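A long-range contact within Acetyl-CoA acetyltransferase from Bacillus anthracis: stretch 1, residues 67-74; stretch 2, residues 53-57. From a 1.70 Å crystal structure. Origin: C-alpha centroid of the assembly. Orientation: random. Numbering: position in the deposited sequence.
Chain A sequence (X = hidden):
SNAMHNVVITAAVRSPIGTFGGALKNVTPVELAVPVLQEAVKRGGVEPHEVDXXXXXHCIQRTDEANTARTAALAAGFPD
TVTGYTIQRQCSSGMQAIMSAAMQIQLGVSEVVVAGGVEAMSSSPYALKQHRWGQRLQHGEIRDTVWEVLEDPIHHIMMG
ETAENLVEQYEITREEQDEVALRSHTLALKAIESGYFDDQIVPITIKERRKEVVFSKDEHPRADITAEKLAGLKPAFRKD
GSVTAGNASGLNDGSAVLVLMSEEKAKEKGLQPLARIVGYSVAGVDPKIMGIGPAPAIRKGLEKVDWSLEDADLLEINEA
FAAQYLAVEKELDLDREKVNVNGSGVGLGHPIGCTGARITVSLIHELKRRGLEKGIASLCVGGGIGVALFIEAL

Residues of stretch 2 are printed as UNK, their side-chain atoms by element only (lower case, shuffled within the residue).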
# COMPACT_ATOMS: atom_id res chain seq x y z
N ASN A 67 3.35 -18.83 -13.74
CA ASN A 67 3.97 -19.65 -14.76
C ASN A 67 3.84 -18.88 -16.06
O ASN A 67 3.02 -19.12 -16.86
CB ASN A 67 3.37 -21.03 -14.91
CG ASN A 67 4.19 -21.90 -15.83
OD1 ASN A 67 5.03 -21.41 -16.48
ND2 ASN A 67 3.91 -23.17 -15.85
N THR A 68 4.71 -17.90 -16.23
CA THR A 68 4.62 -17.06 -17.38
C THR A 68 4.59 -17.79 -18.70
O THR A 68 3.88 -17.43 -19.58
CB THR A 68 5.86 -16.12 -17.46
OG1 THR A 68 6.16 -15.61 -16.19
CG2 THR A 68 5.67 -14.99 -18.47
N ALA A 69 5.38 -18.84 -18.79
CA ALA A 69 5.48 -19.63 -20.02
C ALA A 69 4.17 -20.31 -20.41
O ALA A 69 3.71 -20.20 -21.55
CB ALA A 69 6.60 -20.66 -19.88
N ARG A 70 3.56 -21.03 -19.46
CA ARG A 70 2.31 -21.72 -19.74
C ARG A 70 1.22 -20.70 -20.02
O ARG A 70 0.40 -20.89 -20.93
CB ARG A 70 1.91 -22.62 -18.56
CG ARG A 70 0.48 -23.14 -18.63
CD ARG A 70 0.22 -24.03 -19.85
NE ARG A 70 -1.05 -24.74 -19.66
CZ ARG A 70 -1.54 -25.66 -20.49
NH1 ARG A 70 -0.86 -26.01 -21.57
NH2 ARG A 70 -2.71 -26.24 -20.22
N THR A 71 1.20 -19.63 -19.23
CA THR A 71 0.18 -18.62 -19.40
C THR A 71 0.30 -17.97 -20.78
O THR A 71 -0.69 -17.77 -21.46
CB THR A 71 0.21 -17.58 -18.28
OG1 THR A 71 0.04 -18.23 -17.01
CG2 THR A 71 -0.90 -16.56 -18.46
N ALA A 72 1.53 -17.65 -21.20
CA ALA A 72 1.71 -17.02 -22.51
C ALA A 72 1.37 -17.99 -23.65
O ALA A 72 0.82 -17.59 -24.68
CB ALA A 72 3.14 -16.50 -22.65
N ALA A 73 1.69 -19.27 -23.46
CA ALA A 73 1.34 -20.26 -24.48
C ALA A 73 -0.18 -20.28 -24.71
O ALA A 73 -0.66 -20.26 -25.85
CB ALA A 73 1.83 -21.66 -24.07
N LEU A 74 -0.93 -20.32 -23.61
CA LEU A 74 -2.38 -20.33 -23.70
C LEU A 74 -2.91 -19.01 -24.25
O LEU A 74 -3.83 -19.00 -25.07
CB LEU A 74 -3.01 -20.60 -22.34
CG LEU A 74 -2.83 -22.00 -21.75
CD1 LEU A 74 -3.30 -22.00 -20.30
CD2 LEU A 74 -3.57 -23.05 -22.58
N UNK A 53 6.81 -27.88 -25.71
CA UNK A 53 7.02 -27.11 -24.49
C UNK A 53 7.38 -25.68 -24.86
O UNK A 53 8.04 -25.45 -25.87
o UNK A 53 6.59 -27.75 -20.93
c UNK A 53 7.73 -28.07 -21.29
c UNK A 53 8.42 -27.20 -22.32
o UNK A 53 8.34 -29.08 -20.86
c UNK A 53 8.20 -27.72 -23.73
N UNK A 54 6.94 -24.73 -24.04
CA UNK A 54 7.42 -23.35 -24.10
C UNK A 54 8.20 -23.12 -22.82
O UNK A 54 7.70 -23.38 -21.74
c UNK A 54 5.47 -22.53 -25.48
c UNK A 54 6.75 -20.91 -24.01
c UNK A 54 6.25 -22.35 -24.16
N UNK A 55 9.44 -22.66 -22.93
CA UNK A 55 10.25 -22.39 -21.74
C UNK A 55 10.71 -20.94 -21.78
O UNK A 55 11.35 -20.53 -22.75
c UNK A 55 12.26 -25.73 -21.84
c UNK A 55 12.23 -23.13 -20.33
c UNK A 55 11.08 -24.75 -21.89
c UNK A 55 11.49 -23.30 -21.68
N UNK A 56 10.35 -20.16 -20.77
CA UNK A 56 10.73 -18.75 -20.73
C UNK A 56 11.55 -18.39 -19.51
O UNK A 56 11.21 -18.78 -18.38
c UNK A 56 9.46 -17.47 -23.19
c UNK A 56 9.48 -17.84 -20.73
c UNK A 56 8.61 -17.84 -21.99
c UNK A 56 7.48 -16.84 -21.81
N UNK A 57 12.56 -17.55 -19.71
CA UNK A 57 13.35 -17.03 -18.61
C UNK A 57 12.63 -15.75 -18.21
O UNK A 57 12.23 -14.97 -19.07

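Position 53 carries five side-chain atoms, three carbons and two oxygens. Traced outward from CB, the carbons form an unbranched chain, and the third holds both oxygens, which defines a carboxylate two carbons removed from CA. The CA-to-CB bond points away from stretch 1; the chain's end comes nearer, but its nearest atom, a carboxylate oxygen, is still 7.2 Å from Ala69 CB, too far for contact. The residue is Glu53; both carboxylate oxygens are hydrogen-bonded elsewhere in the structure.

Position 54 has three carbons and no heteroatom. One of them, CB, bonds to CA and carries the other two, so the fork lies at the first carbon and each arm is one atom long. CB points toward the helix, and the arms meet the methyl groups of Ala69 and Ala73. A beta-branched, three-carbon side chain is valine, Val54, with chi1 at 172° (t). Its CG1 lies 4.1 Å from Ala69 CB and its CG2 4.0 Å from Ala73 CB, so the two arms rest against alanines one helical turn apart.

Position 55 has four carbons, again forked at the first, but here one arm is two carbons long. CB points away from stretch 1, and the side chain comes no closer than 5.8 Å, from its CB to Ala69 CB; the approach is through the backbone, with CA 4.4 Å from Ala69 CB. The asymmetric fork identifies Ile55.

Position 56 also has four carbons, but CB is unbranched and the fork falls at the second carbon. The CA-to-CB bond points toward the helix, and the branched end lies against Thr68, Ala69 and Ala72. This is Leu56, with chi1 -67° (m) and chi2 -177° (t). Its CD1 is 3.9 Å from Ala69 CA, 4.2 Å from Thr68 CG2 and 4.4 Å from Ala72 CB, while its CG is 4.1 Å from Ala69 CB.

Position 57 has backbone atoms alone, with no CB, and is Gly57; it makes no contact with stretch 1.

The contact is a helix packed on a strand, their axes 7.3 Å apart at closest approach and their directions 126° apart. Strand alternation turns the CB atoms of Val54 and Leu56 toward the helix and that of Ile55 away. Ala69 sits at the centre: its CB reaches both inward-facing side chains and lies 3.5 Å from Val54 O. Ala69 CA is 5.4 Å from Leu56 CA. No hydrogen bond crosses between the stretches; the side-chain contacts are apolar, and together the two stretches bury 223 Å².

Stretch 2, residues 53-57: EVILG
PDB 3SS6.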